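Local coordinates for protein methyltransferase (Bacteroides thetaiotaomicron, PDB 3FQ6) that probably transfers methyl groups, as a domain related to the tetrapyrrole (corrin/porphyrin) methylases, at residues G88-A91 / E92-E95; I94-F97 / T98-P102. One frame throughout, in Å; residues are numbered along the deposited sequence.

Contact 1 and contact 2 are the two ends of one helix, 90-99, with centres about 9 Å apart. Contact 1 holds the start, where the chain leaves strand 83-87 and turns a corner; contact 2 holds the last turn and the exit toward strand 105-110. They share Ile94 and Glu95: Ile94 gives its N-H back toward the start and its carbonyl oxygen forward to Thr98. Leu93 and Phe97 both pack on Val74 of strand 71-77, while Ile94 and Thr98 both reach Leu56 of helix 55-66. The centre of contact 1 lies about 11 Å from that of the chain, and contact 2 is farther out, at about 14 Å.

Contact 1 (G88-A91 / E92-E95); sequences GSLA and ELIE
Ser89 and Glu92 form a capping box at the N-terminus of helix 90-99, Ser89 being the N-cap. Its N-H donates to Glu92 OE1 (Ser89 N to Glu92 OE1 2.9 Å), using that oxygen's anti lone pair. The hydroxyl binds the same oxygen from above the carboxylate plane, 49° out of it, with Ser89 OG 3.1 Å from Glu92 OE1. Going the other way, Glu92 N-H makes a weak bond to Ser89 OG. The serine hydroxyl sits between its own backbone N and carbonyl carbon (chi1 60°), which brings OG within reach of both the amide and the carboxylate of Glu92. An alanine here would probably leave the Glu92 N-H without its cap and the carboxylate held by a single backbone N-H.

Gly88 precedes the cap where strand 83-87 gives way to the helix. Its CA lies 3.3 Å from Glu92 OE1, and a beta carbon there would clash with the carboxylate; at its backbone angles that carbon would also press into the carbonyl oxygen of the residue before.

The helix's own backbone hydrogen bonds then begin with Leu93 N to Ser89 O at 2.9 Å, and continue with Ile94 N to Leu90 O and Glu95 N to Ala91 O. On the buried side, Leu90 CD1 meets Leu93 CD2 at 4.1 Å, and both leucines pack on Ala72 of strand 71-77. Ile94 lays CG1 3.2 Å from Leu90 O.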
loop_
_atom_site.group_PDB
_atom_site.type_symbol
_atom_site.label_atom_id
_atom_site.label_comp_id
_atom_site.label_asym_id
_atom_site.label_seq_id
_atom_site.Cartn_x
_atom_site.Cartn_y
_atom_site.Cartn_z
ATOM N N GLY A 88 -0.276 2.294 10.052
ATOM C CA GLY A 88 0.463 1.508 11.021
ATOM C C GLY A 88 1.428 0.635 10.267
ATOM O O GLY A 88 1.672 0.845 9.064
ATOM N N SER A 89 1.976 -0.344 10.975
ATOM C CA SER A 89 2.806 -1.363 10.364
ATOM C C SER A 89 1.913 -2.260 9.532
ATOM O O SER A 89 0.701 -2.305 9.737
ATOM C CB SER A 89 3.501 -2.188 11.438
ATOM O OG SER A 89 2.527 -2.800 12.227
ATOM N N LEU A 90 2.537 -2.955 8.593
ATOM C CA LEU A 90 1.901 -3.991 7.799
ATOM C C LEU A 90 1.230 -5.069 8.665
ATOM O O LEU A 90 0.132 -5.519 8.318
ATOM C CB LEU A 90 2.944 -4.611 6.851
ATOM C CG LEU A 90 3.058 -4.280 5.350
ATOM C CD1 LEU A 90 2.292 -3.060 4.854
ATOM C CD2 LEU A 90 4.507 -4.324 4.859
ATOM N N ALA A 91 1.840 -5.482 9.783
ATOM C CA ALA A 91 1.145 -6.466 10.671
ATOM C C ALA A 91 -0.150 -5.911 11.228
ATOM O O ALA A 91 -1.135 -6.641 11.324
ATOM C CB ALA A 91 2.024 -6.987 11.823
ATOM N N GLU A 92 -0.154 -4.626 11.579
ATOM C CA GLU A 92 -1.395 -3.994 12.084
ATOM C C GLU A 92 -2.380 -3.792 10.985
ATOM O O GLU A 92 -3.568 -3.784 11.247
ATOM C CB GLU A 92 -1.154 -2.653 12.729
ATOM C CG GLU A 92 -0.374 -2.743 14.009
ATOM C CD GLU A 92 0.198 -1.397 14.407
ATOM O OE1 GLU A 92 0.703 -0.654 13.530
ATOM O OE2 GLU A 92 0.152 -1.075 15.610
ATOM N N LEU A 93 -1.897 -3.641 9.755
ATOM C CA LEU A 93 -2.754 -3.369 8.614
ATOM C C LEU A 93 -3.446 -4.639 8.218
ATOM O O LEU A 93 -4.625 -4.630 7.944
ATOM C CB LEU A 93 -1.965 -2.789 7.440
ATOM C CG LEU A 93 -1.946 -1.275 7.087
ATOM C CD1 LEU A 93 -2.530 -0.351 8.108
ATOM C CD2 LEU A 93 -0.553 -0.831 6.748
ATOM N N ILE A 94 -2.716 -5.748 8.232
ATOM C CA ILE A 94 -3.273 -7.088 7.974
ATOM C C ILE A 94 -4.301 -7.475 9.050
ATOM O O ILE A 94 -5.374 -8.009 8.716
ATOM C CB ILE A 94 -2.132 -8.124 7.920
ATOM C CG1 ILE A 94 -1.225 -7.898 6.695
ATOM C CG2 ILE A 94 -2.634 -9.552 8.057
ATOM C CD1 ILE A 94 0.191 -8.547 6.871
ATOM N N GLU A 95 -4.013 -7.206 10.325
ATOM C CA GLU A 95 -5.048 -7.415 11.349
ATOM C C GLU A 95 -6.266 -6.590 11.036
ATOM O O GLU A 95 -7.386 -7.047 11.184
ATOM C CB GLU A 95 -4.574 -7.078 12.759
ATOM C CG GLU A 95 -4.029 -8.272 13.518
ATOM C CD GLU A 95 -5.049 -9.407 13.674
ATOM O OE1 GLU A 95 -6.221 -9.125 14.047
ATOM O OE2 GLU A 95 -4.670 -10.583 13.425
#

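Contact 2 (I94-F97 / T98-P102); sequences IEHF and TATEP
The Phe97 ring is approached obliquely by Pro102, whose CG lies 4.1 Å from Phe97 CD1, and Thr100 O also comes to the ring at a slant. One face carries His96, its neighbour within the helix: His96 CD2 stands 3.3 Å above the phenyl plane of Phe97, over its centre. Seen from the histidine, Phe97 CG lies in the plane of the imidazole at its edge, so the histidine directs a ring edge at the phenyl face.

All this belongs to the C-terminal end of helix 90-99, where the chain leaves helical geometry at Thr100 and the following segment comes back to bring Pro102 against Phe97. The benzyl group is buried against Val74 and Arg76 of strand 71-77 and Val86 of strand 83-87. His96 also touches Val86.

Thr98 secures the last turn on a different side of the helix. Its hydroxyl donates to the carbonyl four residues back, with Thr98 OG1 2.8 Å from Ile94 O, arriving 36° out of the carbonyl plane. With OG1 beside the backbone N (chi1 -65°), the hydroxyl can reach back along the helix to that oxygen. Thr98 N adds only weak bonds, to Ile94 O at 3.0 Å and to Glu95 O at 3.5 Å; the hydroxyl therefore reinforces a turn whose backbone bonding is already giving out. Thr98 also touches Leu56 of helix 55-66.

Beyond it, Ala99 CB rests 3.4 Å from His96 O, and Thr100 OG1 lies obliquely to the imidazole, 4.1 Å from His96 NE2.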
loop_
_atom_site.group_PDB
_atom_site.type_symbol
_atom_site.label_atom_id
_atom_site.label_comp_id
_atom_site.label_asym_id
_atom_site.label_seq_id
_atom_site.Cartn_x
_atom_site.Cartn_y
_atom_site.Cartn_z
ATOM N N ILE A 94 -2.716 -5.748 8.232
ATOM C CA ILE A 94 -3.273 -7.088 7.974
ATOM C C ILE A 94 -4.301 -7.475 9.050
ATOM O O ILE A 94 -5.374 -8.009 8.716
ATOM C CB ILE A 94 -2.132 -8.124 7.920
ATOM C CG1 ILE A 94 -1.225 -7.898 6.695
ATOM C CG2 ILE A 94 -2.634 -9.552 8.057
ATOM C CD1 ILE A 94 0.191 -8.547 6.871
ATOM N N GLU A 95 -4.013 -7.206 10.325
ATOM C CA GLU A 95 -5.048 -7.415 11.349
ATOM C C GLU A 95 -6.266 -6.590 11.036
ATOM O O GLU A 95 -7.386 -7.047 11.184
ATOM C CB GLU A 95 -4.574 -7.078 12.759
ATOM C CG GLU A 95 -4.029 -8.272 13.518
ATOM C CD GLU A 95 -5.049 -9.407 13.674
ATOM O OE1 GLU A 95 -6.221 -9.125 14.047
ATOM O OE2 GLU A 95 -4.670 -10.583 13.425
ATOM N N HIS A 96 -6.054 -5.369 10.577
ATOM C CA HIS A 96 -7.189 -4.492 10.352
ATOM C C HIS A 96 -8.087 -5.021 9.248
ATOM O O HIS A 96 -9.292 -5.013 9.388
ATOM C CB HIS A 96 -6.741 -3.076 9.998
ATOM C CG HIS A 96 -7.884 -2.145 9.794
ATOM N ND1 HIS A 96 -8.362 -1.326 10.795
ATOM C CD2 HIS A 96 -8.689 -1.948 8.726
ATOM C CE1 HIS A 96 -9.408 -0.662 10.347
ATOM N NE2 HIS A 96 -9.625 -1.022 9.094
ATOM N N PHE A 97 -7.497 -5.473 8.148
ATOM C CA PHE A 97 -8.306 -5.839 7.001
ATOM C C PHE A 97 -8.645 -7.304 6.936
ATOM O O PHE A 97 -9.257 -7.738 5.981
ATOM C CB PHE A 97 -7.706 -5.319 5.695
ATOM C CG PHE A 97 -7.787 -3.835 5.573
ATOM C CD1 PHE A 97 -8.974 -3.224 5.169
ATOM C CD2 PHE A 97 -6.690 -3.030 5.911
ATOM C CE1 PHE A 97 -9.077 -1.833 5.072
ATOM C CE2 PHE A 97 -6.768 -1.635 5.810
ATOM C CZ PHE A 97 -7.979 -1.035 5.395
ATOM N N THR A 98 -8.258 -8.057 7.953
ATOM C CA THR A 98 -8.764 -9.412 8.109
ATOM C C THR A 98 -10.156 -9.302 8.732
ATOM O O THR A 98 -11.088 -10.022 8.339
ATOM C CB THR A 98 -7.815 -10.277 8.954
ATOM O OG1 THR A 98 -6.588 -10.435 8.241
ATOM C CG2 THR A 98 -8.419 -11.664 9.268
ATOM N N ALA A 99 -10.280 -8.381 9.692
ATOM C CA ALA A 99 -11.566 -8.019 10.298
ATOM C C ALA A 99 -12.664 -7.651 9.243
ATOM O O ALA A 99 -13.533 -8.488 8.936
ATOM C CB ALA A 99 -11.366 -6.883 11.346
ATOM N N THR A 100 -12.582 -6.433 8.676
ATOM C CA THR A 100 -13.600 -5.884 7.751
ATOM C C THR A 100 -13.287 -6.106 6.258
ATOM O O THR A 100 -12.122 -5.989 5.848
ATOM C CB THR A 100 -13.770 -4.349 7.971
ATOM O OG1 THR A 100 -12.491 -3.710 7.881
ATOM C CG2 THR A 100 -14.420 -4.031 9.336
ATOM N N GLU A 101 -14.323 -6.387 5.460
ATOM C CA GLU A 101 -14.213 -6.482 3.985
ATOM C C GLU A 101 -13.876 -5.185 3.232
ATOM O O GLU A 101 -14.639 -4.208 3.286
ATOM C CB GLU A 101 -15.471 -7.105 3.374
ATOM C CG GLU A 101 -15.504 -8.606 3.514
ATOM C CD GLU A 101 -14.103 -9.214 3.490
ATOM O OE1 GLU A 101 -13.967 -10.393 3.054
ATOM O OE2 GLU A 101 -13.144 -8.516 3.920
ATOM N N PRO A 102 -12.733 -5.176 2.507
ATOM C CA PRO A 102 -12.438 -3.936 1.804
ATOM C C PRO A 102 -13.428 -3.812 0.667
ATOM O O PRO A 102 -13.655 -4.764 -0.089
ATOM C CB PRO A 102 -10.989 -4.123 1.297
ATOM C CG PRO A 102 -10.461 -5.385 1.981
ATOM C CD PRO A 102 -11.717 -6.213 2.230
#